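PDB 6KPB: scarecrow-like protein 3 from Arabidopsis thaliana, which is probably a nuclear transcription factor of plant development and binds zinc finger proteins of the IDD family, JACKDAW among them. Local coordinates for residues M166-D171 and T248-A253; P194-I199 and P226-P231; L368-A373 and R472-V477; D454-K459 and I467-R472. One frame throughout, in Å; residues are numbered along the deposited sequence.

Interaction 1: residues M166-D171 and T248-A253; sequences MVHVID and TGEALA
Four backbone hydrogen bonds join Met166-Asp171 to Ala251-Ala253 in parallel register, Val167 pairing with Ala251, His168 with Leu252 and Val169 with Ala253. His168 uses both its N and its O toward strand 251-253: the N donates to Ala251 O at 2.7 Å with an N-H...O angle of 166°, and the O accepts Ala253 N at 3.0 Å. Met166 O receives Ala251 N, and Ile170 N reaches Ala253 O. Three CA-H...O contacts supplement these bonds, among them Leu252 CA to His168 O at 3.3 Å. The strand carries the VHIID motif, predicted for Val167-Asp171, and lies in the parallel, Rossmann-like part of the GRAS fold between strand 251-257 and strand 196-203. The polar side-chain contact is weaker. With CG anti to the backbone N (chi1 -179°), the His168 ring comes near Glu250, and ND1 stands 2.9 Å from Glu250 OE1, but the bend at the hydrogen, 125°, makes this a weak bond. Stronger partners lie beyond: Arg198 forms a salt bridge with Glu250 OE1, and Thr200 bonds to His168 NE2. Packing completes the face of the sheet that holds His168 and Leu252. Leu252 runs side by side with His168, its CD1 3.5 Å from His168 ND1, and the apolar pair is the same methyl with Ile170 CD1 at 3.7 Å. On the other face Val169 CG2 only approaches Ala253 CB, at 4.5 Å.

Interaction 2: residues P194-I199 and P226-P231; sequences PPHLRI and PFQFNP
The beta-alpha-beta unit made of strand 196-203, helix 206-223 and strand 227-233 brings Leu197, Arg198 and Ile199 beside Phe227, Gln228 and Phe229 as parallel pairs. The segment axes diverge by only 12°, and four backbone bonds hold the register, from Leu197 N to Pro226 O (3.0 Å) to the longer Asn230 N to Ile199 O (3.3 Å). On the face shared by Leu197, Ile199 and the two phenylalanines the contact is apolar. The Phe227 ring presents an edge: Leu197 CG lies near the ring plane, 4.0 Å from Phe227 CD1, and Ile199 CG1 likewise, 3.7 Å from Phe227 CE1. Ile199 is therefore shared, because its other branch, CG2, approaches Phe229 CD2 at 4.0 Å. On the opposite face Arg198 and Gln228 run side by side, with Arg198 CD 4.0 Å from Gln228 OE1. The guanidinium itself is anchored outside the pair, NH1 on the carbonyl of Arg245 and NH2 on Glu250. At the strand entrance Pro226 O stands over one face of the His196 ring. On the apolar face helix 206-223 packs on Phe227 and Phe229 and helix 178-189 on Leu197 and Ile199, as expected of a parallel beta-alpha-beta crossover in a Rossmann-like alpha/beta fold.

Interaction 3: residues L368-A373 and R472-V477; sequences LYTYAA and RPLYSV
Arg472, at the start of strand 472-482, lies across helix 360-381, where the axis of residues 368-373 makes 82° with that of residues 472-477: a helix packed on the sheet of the GRAS fold, joining the predicted PFYRE and SAW regions. Its CB and CG both lie 3.9 Å from Ala373 CB, so the methyl seats the root of the chain. CG stands anti to the backbone N, and a bend at chi2 turns CD from the extended course. NE passes the helix backbone, 3.9 Å from Thr370 CA. At CZ the guanidinium turns one face to Tyr369 CB, which stands 3.2 Å above its plane. NH1 lies 3.4 Å from Tyr369 CB and oblique to the phenol ring, although the two planes are only 17° apart; Tyr369 also packs on an apolar side chain of the bound peptide. A methionine in place of Arg472 would probably leave Thr370 OG1 and Glu366, the salt-bridge partner of NH2, without this charged donor, and so weaken the tie between strand and helix. Thr370 OG1 also bonds to His355 and Ser353. Beside this, Leu474 CD2 makes looser contact with Ala373 CB. NH2 ends the chain with a hydrogen bond to Thr370 OG1, 3.1 Å long and 15° out of the guanidinium plane.

Interaction 4: residues D454-K459 and I467-R472; sequences DGYRIK and ICWQDR
Strands 456-459 and 467-469 run antiparallel at 145°, with Arg457 and Cys468 as the hydrogen-bonded pair, Arg457 N to Cys468 O at 2.9 Å and Cys468 N to Arg457 O at 2.7 Å. Gln470 N adds a bond to Gly455 O where the hairpin's second strand passes into the type II' turn Trp469-Arg472. The side chains of Tyr456 and Trp469, a non-hydrogen-bonded pair, form a T-shaped stack: the edge of the indole points at the phenol face, the planes are 66° apart, and Trp469 CE3 stands 3.7 Å above the centre of the Tyr456 ring. Trp469 CG is anti to the backbone N (chi1 167°); the six-membered ring lies against the neighbouring strand, CZ3 3.7 Å from Gly455 CA. Gly455, whose backbone angles call for glycine, lets the ring come this close. Replacing Tyr456 by an alanine would probably leave the edge of Trp469 without its aromatic partner and open a gap, where the phenol ring had been, beside Cys377 and Leu448. On the other face Arg457 NE makes a weak bond to Gln470 O at 3.2 Å, with Asp471 OD1 4.2 Å from that NE and well out of the guanidinium plane. The aromatic face is thus anchored by packing and shape, while the side chain of Arg457 adds one weak bond and a probable, undirected attraction to Asp471, the backbone bonds carrying the pairing.

In the fold
All four contacts reach one mixed sheet, at two distant places. Interactions 1 and 2, centres 9 Å apart, are neighbours in its parallel part: strands 166-171 and 196-203 are directly paired, and the Arg198 backbone bonds to Val167 and Val169. Interactions 3 and 4, also 9 Å apart between centres, share Arg472 and meet where Ile467 pairs with the classic bulge at Leu474 and Tyr475. Centres of the two groups are 33 to 35 Å apart. Interactions 1 and 3 are mostly buried, the first through strand bonds, the third through one arginine on a helix. Interactions 2 and 4, partly buried, each set an aromatic, apolar face against a polar one.

Interaction 1: residues M166-D171 and T248-A253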
# COMPACT_ATOMS: atom_id res chain seq x y z
N MET A 166 -46.77 2.70 1.64
CA MET A 166 -45.67 2.01 2.31
C MET A 166 -44.69 1.55 1.26
O MET A 166 -45.02 0.69 0.44
CB MET A 166 -46.18 0.82 3.13
CG MET A 166 -47.22 1.17 4.18
SD MET A 166 -46.54 1.14 5.85
CE MET A 166 -45.81 -0.49 5.87
N VAL A 167 -43.48 2.11 1.28
CA VAL A 167 -42.48 1.85 0.26
C VAL A 167 -41.20 1.36 0.93
O VAL A 167 -40.70 2.00 1.86
CB VAL A 167 -42.20 3.10 -0.60
CG1 VAL A 167 -40.94 2.91 -1.43
CG2 VAL A 167 -43.40 3.40 -1.49
N HIS A 168 -40.67 0.24 0.44
CA HIS A 168 -39.41 -0.32 0.91
C HIS A 168 -38.47 -0.42 -0.29
O HIS A 168 -38.77 -1.12 -1.26
CB HIS A 168 -39.62 -1.70 1.55
CG HIS A 168 -38.37 -2.33 2.07
ND1 HIS A 168 -38.31 -3.65 2.46
CD2 HIS A 168 -37.13 -1.81 2.28
CE1 HIS A 168 -37.08 -3.92 2.88
NE2 HIS A 168 -36.35 -2.83 2.78
N VAL A 169 -37.34 0.28 -0.21
CA VAL A 169 -36.33 0.27 -1.26
C VAL A 169 -35.12 -0.50 -0.76
O VAL A 169 -34.65 -0.28 0.36
CB VAL A 169 -35.93 1.70 -1.68
CG1 VAL A 169 -34.83 1.67 -2.72
CG2 VAL A 169 -37.15 2.45 -2.21
N ILE A 170 -34.61 -1.41 -1.59
CA ILE A 170 -33.44 -2.21 -1.26
C ILE A 170 -32.29 -1.76 -2.15
O ILE A 170 -32.37 -1.85 -3.38
CB ILE A 170 -33.72 -3.71 -1.43
CG1 ILE A 170 -34.87 -4.15 -0.53
CG2 ILE A 170 -32.47 -4.52 -1.13
CD1 ILE A 170 -35.22 -5.61 -0.66
N ASP A 171 -31.22 -1.28 -1.52
CA ASP A 171 -30.02 -0.82 -2.23
C ASP A 171 -28.94 -1.87 -2.06
O ASP A 171 -28.41 -2.07 -0.95
CB ASP A 171 -29.57 0.54 -1.69
CG ASP A 171 -28.45 1.17 -2.50
OD1 ASP A 171 -27.90 0.49 -3.39
OD2 ASP A 171 -28.13 2.34 -2.25
N THR A 248 -44.66 -7.76 4.93
CA THR A 248 -45.76 -8.02 4.02
C THR A 248 -46.63 -6.77 3.90
O THR A 248 -46.82 -6.04 4.87
CB THR A 248 -46.59 -9.20 4.50
OG1 THR A 248 -45.73 -10.21 5.04
CG2 THR A 248 -47.38 -9.81 3.35
N GLY A 249 -47.15 -6.53 2.70
CA GLY A 249 -48.03 -5.41 2.46
C GLY A 249 -47.34 -4.11 2.09
O GLY A 249 -48.03 -3.10 1.91
N GLU A 250 -46.02 -4.10 1.99
CA GLU A 250 -45.27 -2.91 1.59
C GLU A 250 -44.74 -3.08 0.18
O GLU A 250 -44.24 -4.15 -0.19
CB GLU A 250 -44.12 -2.64 2.56
CG GLU A 250 -43.14 -3.79 2.73
CD GLU A 250 -41.97 -3.42 3.62
OE1 GLU A 250 -40.92 -4.10 3.54
OE2 GLU A 250 -42.09 -2.46 4.41
N ALA A 251 -44.86 -2.02 -0.62
CA ALA A 251 -44.37 -2.05 -1.98
C ALA A 251 -42.84 -2.02 -1.99
O ALA A 251 -42.22 -1.29 -1.21
CB ALA A 251 -44.93 -0.88 -2.78
N LEU A 252 -42.25 -2.81 -2.88
CA LEU A 252 -40.82 -3.07 -2.86
C LEU A 252 -40.18 -2.66 -4.19
O LEU A 252 -40.77 -2.85 -5.26
CB LEU A 252 -40.54 -4.55 -2.59
CG LEU A 252 -39.09 -4.94 -2.28
CD1 LEU A 252 -38.65 -4.32 -0.97
CD2 LEU A 252 -38.94 -6.45 -2.23
N ALA A 253 -38.98 -2.09 -4.10
CA ALA A 253 -38.18 -1.76 -5.27
C ALA A 253 -36.74 -2.18 -4.99
O ALA A 253 -36.24 -2.01 -3.88
CB ALA A 253 -38.25 -0.27 -5.60

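Interaction 2: residues P194-I199 and P226-P231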
# COMPACT_ATOMS: atom_id res chain seq x y z
N PRO A 194 -45.86 12.26 1.05
CA PRO A 194 -44.86 11.20 1.10
C PRO A 194 -45.40 9.96 1.80
O PRO A 194 -46.13 10.07 2.79
CB PRO A 194 -43.72 11.84 1.90
CG PRO A 194 -44.42 12.76 2.83
CD PRO A 194 -45.66 13.26 2.10
N PRO A 195 -45.06 8.78 1.32
CA PRO A 195 -45.43 7.55 2.02
C PRO A 195 -44.44 7.29 3.15
O PRO A 195 -43.46 8.02 3.33
CB PRO A 195 -45.32 6.49 0.93
CG PRO A 195 -44.19 6.98 0.08
CD PRO A 195 -44.30 8.50 0.09
N HIS A 196 -44.70 6.24 3.92
CA HIS A 196 -43.67 5.74 4.82
C HIS A 196 -42.56 5.11 3.98
O HIS A 196 -42.81 4.16 3.24
CB HIS A 196 -44.23 4.74 5.82
CG HIS A 196 -43.19 4.17 6.74
ND1 HIS A 196 -42.30 3.20 6.35
CD2 HIS A 196 -42.90 4.46 8.03
CE1 HIS A 196 -41.50 2.91 7.36
NE2 HIS A 196 -41.84 3.66 8.39
N LEU A 197 -41.35 5.64 4.09
CA LEU A 197 -40.23 5.19 3.29
C LEU A 197 -39.29 4.36 4.15
O LEU A 197 -38.89 4.79 5.24
CB LEU A 197 -39.47 6.37 2.68
CG LEU A 197 -38.28 5.97 1.81
CD1 LEU A 197 -38.72 4.99 0.74
CD2 LEU A 197 -37.65 7.20 1.18
N ARG A 198 -38.94 3.18 3.66
CA ARG A 198 -37.93 2.33 4.29
C ARG A 198 -36.87 2.00 3.25
O ARG A 198 -37.20 1.62 2.12
CB ARG A 198 -38.56 1.05 4.86
CG ARG A 198 -37.55 0.06 5.42
CD ARG A 198 -38.14 -0.71 6.59
NE ARG A 198 -37.43 -1.96 6.83
CZ ARG A 198 -37.85 -3.15 6.40
NH1 ARG A 198 -37.15 -4.24 6.66
NH2 ARG A 198 -38.98 -3.24 5.70
N ILE A 199 -35.61 2.16 3.63
CA ILE A 199 -34.48 1.87 2.75
C ILE A 199 -33.57 0.88 3.45
O ILE A 199 -33.14 1.11 4.58
CB ILE A 199 -33.71 3.15 2.37
CG1 ILE A 199 -34.61 4.09 1.57
CG2 ILE A 199 -32.46 2.79 1.58
CD1 ILE A 199 -33.89 5.30 1.03
N PRO A 226 -41.66 10.16 7.46
CA PRO A 226 -41.46 8.93 8.25
C PRO A 226 -40.54 7.98 7.51
O PRO A 226 -40.90 7.46 6.44
CB PRO A 226 -42.87 8.37 8.40
CG PRO A 226 -43.63 8.94 7.24
CD PRO A 226 -43.04 10.29 6.98
N PHE A 227 -39.34 7.76 8.04
CA PHE A 227 -38.30 7.08 7.29
C PHE A 227 -37.53 6.14 8.21
O PHE A 227 -37.28 6.46 9.37
CB PHE A 227 -37.35 8.11 6.65
CG PHE A 227 -36.06 7.52 6.15
CD1 PHE A 227 -36.02 6.79 4.98
CD2 PHE A 227 -34.88 7.73 6.84
CE1 PHE A 227 -34.83 6.26 4.51
CE2 PHE A 227 -33.68 7.20 6.39
CZ PHE A 227 -33.66 6.47 5.22
N GLN A 228 -37.16 4.98 7.67
CA GLN A 228 -36.38 4.00 8.41
C GLN A 228 -35.27 3.48 7.51
O GLN A 228 -35.51 3.15 6.34
CB GLN A 228 -37.26 2.84 8.90
CG GLN A 228 -36.55 1.86 9.81
CD GLN A 228 -37.50 0.86 10.45
OE1 GLN A 228 -38.70 0.88 10.18
NE2 GLN A 228 -36.97 -0.01 11.29
N PHE A 229 -34.06 3.41 8.05
CA PHE A 229 -32.91 2.86 7.35
C PHE A 229 -32.32 1.76 8.21
O PHE A 229 -31.87 2.02 9.34
CB PHE A 229 -31.87 3.94 7.06
CG PHE A 229 -30.62 3.42 6.39
CD1 PHE A 229 -29.55 2.97 7.14
CD2 PHE A 229 -30.53 3.40 5.01
CE1 PHE A 229 -28.41 2.50 6.53
CE2 PHE A 229 -29.38 2.92 4.39
CZ PHE A 229 -28.32 2.47 5.15
N ASN A 230 -32.31 0.54 7.69
CA ASN A 230 -31.66 -0.58 8.36
C ASN A 230 -30.46 -1.02 7.54
O ASN A 230 -30.63 -1.46 6.39
CB ASN A 230 -32.63 -1.74 8.59
CG ASN A 230 -33.30 -2.21 7.32
OD1 ASN A 230 -33.45 -1.45 6.36
ND2 ASN A 230 -33.72 -3.47 7.30
N PRO A 231 -29.25 -0.91 8.07
CA PRO A 231 -28.07 -1.36 7.32
C PRO A 231 -27.93 -2.87 7.36
O PRO A 231 -28.38 -3.54 8.30
CB PRO A 231 -26.91 -0.68 8.05
CG PRO A 231 -27.40 -0.55 9.45
CD PRO A 231 -28.88 -0.31 9.36

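Interaction 3: residues L368-A373 and R472-V477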
# COMPACT_ATOMS: atom_id res chain seq x y z
N LEU A 368 -9.73 -3.06 -24.33
CA LEU A 368 -8.89 -1.98 -24.82
C LEU A 368 -9.74 -0.87 -25.44
O LEU A 368 -9.48 0.32 -25.22
CB LEU A 368 -7.89 -2.51 -25.84
CG LEU A 368 -6.55 -3.03 -25.29
CD1 LEU A 368 -5.69 -3.58 -26.42
CD2 LEU A 368 -5.82 -1.92 -24.55
N TYR A 369 -10.77 -1.24 -26.20
CA TYR A 369 -11.63 -0.23 -26.82
C TYR A 369 -12.49 0.47 -25.78
O TYR A 369 -12.68 1.69 -25.86
CB TYR A 369 -12.50 -0.87 -27.90
CG TYR A 369 -11.79 -1.09 -29.21
CD1 TYR A 369 -11.78 -0.10 -30.19
CD2 TYR A 369 -11.12 -2.27 -29.48
CE1 TYR A 369 -11.13 -0.29 -31.40
CE2 TYR A 369 -10.47 -2.48 -30.68
CZ TYR A 369 -10.48 -1.48 -31.64
OH TYR A 369 -9.83 -1.68 -32.83
N THR A 370 -13.03 -0.27 -24.81
CA THR A 370 -13.90 0.33 -23.82
C THR A 370 -13.15 1.35 -22.96
O THR A 370 -13.59 2.49 -22.82
CB THR A 370 -14.52 -0.76 -22.93
OG1 THR A 370 -15.30 -1.65 -23.73
CG2 THR A 370 -15.41 -0.13 -21.86
N TYR A 371 -12.02 0.95 -22.40
CA TYR A 371 -11.29 1.83 -21.50
C TYR A 371 -10.50 2.90 -22.24
O TYR A 371 -10.15 3.92 -21.62
CB TYR A 371 -10.38 1.01 -20.59
CG TYR A 371 -11.16 0.20 -19.58
CD1 TYR A 371 -11.59 0.77 -18.39
CD2 TYR A 371 -11.50 -1.12 -19.84
CE1 TYR A 371 -12.32 0.04 -17.47
CE2 TYR A 371 -12.23 -1.86 -18.92
CZ TYR A 371 -12.64 -1.27 -17.75
OH TYR A 371 -13.37 -2.01 -16.84
N ALA A 372 -10.23 2.72 -23.53
CA ALA A 372 -9.69 3.82 -24.32
C ALA A 372 -10.69 4.97 -24.38
O ALA A 372 -10.31 6.14 -24.33
CB ALA A 372 -9.33 3.35 -25.73
N ALA A 373 -11.98 4.64 -24.48
CA ALA A 373 -13.02 5.66 -24.45
C ALA A 373 -13.11 6.32 -23.08
O ALA A 373 -13.16 7.55 -22.96
CB ALA A 373 -14.36 5.06 -24.86
N ARG A 472 -19.12 5.09 -28.39
CA ARG A 472 -18.80 3.87 -27.66
C ARG A 472 -19.78 3.67 -26.51
O ARG A 472 -19.88 4.55 -25.64
CB ARG A 472 -17.38 3.93 -27.12
CG ARG A 472 -16.93 2.66 -26.44
CD ARG A 472 -16.68 1.55 -27.45
NE ARG A 472 -16.36 0.28 -26.80
CZ ARG A 472 -15.94 -0.80 -27.45
NH1 ARG A 472 -15.78 -0.77 -28.76
NH2 ARG A 472 -15.67 -1.91 -26.77
N PRO A 473 -20.52 2.57 -26.47
CA PRO A 473 -21.39 2.31 -25.31
C PRO A 473 -20.57 2.05 -24.06
O PRO A 473 -19.50 1.43 -24.11
CB PRO A 473 -22.18 1.06 -25.73
CG PRO A 473 -22.05 1.00 -27.22
CD PRO A 473 -20.70 1.56 -27.53
N LEU A 474 -21.08 2.52 -22.93
CA LEU A 474 -20.40 2.38 -21.64
C LEU A 474 -21.26 1.69 -20.60
O LEU A 474 -20.81 0.72 -19.98
CB LEU A 474 -19.95 3.76 -21.13
CG LEU A 474 -18.93 4.51 -21.98
CD1 LEU A 474 -18.60 5.86 -21.35
CD2 LEU A 474 -17.66 3.68 -22.16
N TYR A 475 -22.48 2.18 -20.36
CA TYR A 475 -23.34 1.61 -19.34
C TYR A 475 -24.78 1.59 -19.84
O TYR A 475 -25.16 2.37 -20.70
CB TYR A 475 -23.27 2.40 -18.02
CG TYR A 475 -21.89 2.49 -17.41
CD1 TYR A 475 -21.00 3.48 -17.80
CD2 TYR A 475 -21.49 1.59 -16.43
CE1 TYR A 475 -19.74 3.56 -17.24
CE2 TYR A 475 -20.24 1.66 -15.87
CZ TYR A 475 -19.37 2.65 -16.27
OH TYR A 475 -18.12 2.73 -15.70
N SER A 476 -25.56 0.68 -19.27
CA SER A 476 -26.98 0.56 -19.58
C SER A 476 -27.80 0.71 -18.30
O SER A 476 -27.34 0.42 -17.20
CB SER A 476 -27.29 -0.79 -20.24
OG SER A 476 -26.97 -1.88 -19.39
N VAL A 477 -29.04 1.19 -18.47
CA VAL A 477 -30.00 1.32 -17.38
C VAL A 477 -31.32 0.72 -17.84
O VAL A 477 -31.81 1.08 -18.92
CB VAL A 477 -30.19 2.79 -16.94
CG1 VAL A 477 -31.15 2.87 -15.76
CG2 VAL A 477 -28.85 3.42 -16.59

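Interaction 4: residues D454-K459 and I467-R472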
# COMPACT_ATOMS: atom_id res chain seq x y z
N ASP A 454 -20.27 17.28 -22.21
CA ASP A 454 -20.38 17.18 -23.65
C ASP A 454 -19.53 16.02 -24.16
O ASP A 454 -18.49 15.68 -23.59
CB ASP A 454 -19.95 18.49 -24.32
CG ASP A 454 -18.52 18.85 -24.01
OD1 ASP A 454 -18.20 19.07 -22.82
OD2 ASP A 454 -17.70 18.92 -24.96
N GLY A 455 -19.98 15.41 -25.26
CA GLY A 455 -19.41 14.20 -25.79
C GLY A 455 -20.18 12.95 -25.41
O GLY A 455 -20.12 11.95 -26.13
N TYR A 456 -20.91 13.00 -24.30
CA TYR A 456 -21.76 11.89 -23.90
C TYR A 456 -23.07 11.91 -24.68
O TYR A 456 -23.55 12.96 -25.12
CB TYR A 456 -22.06 11.93 -22.40
CG TYR A 456 -20.88 11.57 -21.54
CD1 TYR A 456 -20.60 10.25 -21.23
CD2 TYR A 456 -20.05 12.56 -21.02
CE1 TYR A 456 -19.52 9.92 -20.44
CE2 TYR A 456 -18.97 12.24 -20.22
CZ TYR A 456 -18.71 10.91 -19.93
OH TYR A 456 -17.64 10.59 -19.14
N ARG A 457 -23.65 10.72 -24.86
CA ARG A 457 -24.92 10.56 -25.53
C ARG A 457 -25.71 9.47 -24.83
O ARG A 457 -25.14 8.55 -24.24
CB ARG A 457 -24.74 10.21 -27.01
CG ARG A 457 -24.23 11.35 -27.87
CD ARG A 457 -23.45 10.84 -29.07
NE ARG A 457 -23.98 9.57 -29.57
CZ ARG A 457 -25.01 9.46 -30.40
NH1 ARG A 457 -25.63 10.55 -30.84
NH2 ARG A 457 -25.42 8.27 -30.80
N ILE A 458 -27.04 9.57 -24.90
CA ILE A 458 -27.94 8.56 -24.36
C ILE A 458 -28.76 8.02 -25.51
O ILE A 458 -29.48 8.77 -26.19
CB ILE A 458 -28.84 9.13 -23.25
CG1 ILE A 458 -28.01 9.46 -22.02
CG2 ILE A 458 -29.92 8.12 -22.89
CD1 ILE A 458 -28.80 10.12 -20.92
N LYS A 459 -28.66 6.71 -25.74
CA LYS A 459 -29.39 6.04 -26.80
C LYS A 459 -30.47 5.14 -26.20
O LYS A 459 -30.23 4.46 -25.20
CB LYS A 459 -28.45 5.21 -27.68
N ILE A 467 -25.76 4.67 -22.02
CA ILE A 467 -24.92 5.85 -21.86
C ILE A 467 -23.64 5.64 -22.66
O ILE A 467 -22.87 4.71 -22.39
CB ILE A 467 -24.61 6.11 -20.38
CG1 ILE A 467 -25.90 6.13 -19.55
CG2 ILE A 467 -23.87 7.43 -20.22
CD1 ILE A 467 -25.67 6.26 -18.07
N CYS A 468 -23.42 6.50 -23.65
CA CYS A 468 -22.28 6.38 -24.54
C CYS A 468 -21.34 7.57 -24.38
O CYS A 468 -21.76 8.68 -24.04
CB CYS A 468 -22.73 6.30 -26.01
SG CYS A 468 -23.86 4.95 -26.39
N TRP A 469 -20.06 7.32 -24.63
CA TRP A 469 -19.07 8.36 -24.86
C TRP A 469 -18.74 8.34 -26.34
O TRP A 469 -18.29 7.32 -26.87
CB TRP A 469 -17.81 8.16 -24.02
CG TRP A 469 -16.67 9.03 -24.45
CD1 TRP A 469 -15.57 8.66 -25.17
CD2 TRP A 469 -16.53 10.44 -24.22
NE1 TRP A 469 -14.75 9.74 -25.38
CE2 TRP A 469 -15.32 10.84 -24.81
CE3 TRP A 469 -17.31 11.39 -23.55
CZ2 TRP A 469 -14.87 12.16 -24.76
CZ3 TRP A 469 -16.86 12.70 -23.51
CH2 TRP A 469 -15.65 13.07 -24.10
N GLN A 470 -18.96 9.47 -27.02
CA GLN A 470 -18.93 9.53 -28.47
C GLN A 470 -19.87 8.47 -29.04
O GLN A 470 -21.08 8.55 -28.84
CB GLN A 470 -17.50 9.34 -28.99
CG GLN A 470 -16.45 10.25 -28.35
CD GLN A 470 -16.58 11.70 -28.77
OE1 GLN A 470 -17.56 12.38 -28.44
NE2 GLN A 470 -15.59 12.19 -29.50
N ASP A 471 -19.32 7.47 -29.72
CA ASP A 471 -20.11 6.36 -30.24
C ASP A 471 -19.94 5.08 -29.44
O ASP A 471 -20.57 4.07 -29.78
CB ASP A 471 -19.74 6.10 -31.71
CG ASP A 471 -20.30 7.15 -32.65
OD1 ASP A 471 -20.99 8.08 -32.17
OD2 ASP A 471 -20.05 7.05 -33.87
N ARG A 472 -19.12 5.09 -28.39
CA ARG A 472 -18.80 3.87 -27.66
C ARG A 472 -19.78 3.67 -26.51
O ARG A 472 -19.88 4.55 -25.64
CB ARG A 472 -17.38 3.93 -27.12
CG ARG A 472 -16.93 2.66 -26.44
CD ARG A 472 -16.68 1.55 -27.45
NE ARG A 472 -16.36 0.28 -26.80
CZ ARG A 472 -15.94 -0.80 -27.45
NH1 ARG A 472 -15.78 -0.77 -28.76
NH2 ARG A 472 -15.67 -1.91 -26.77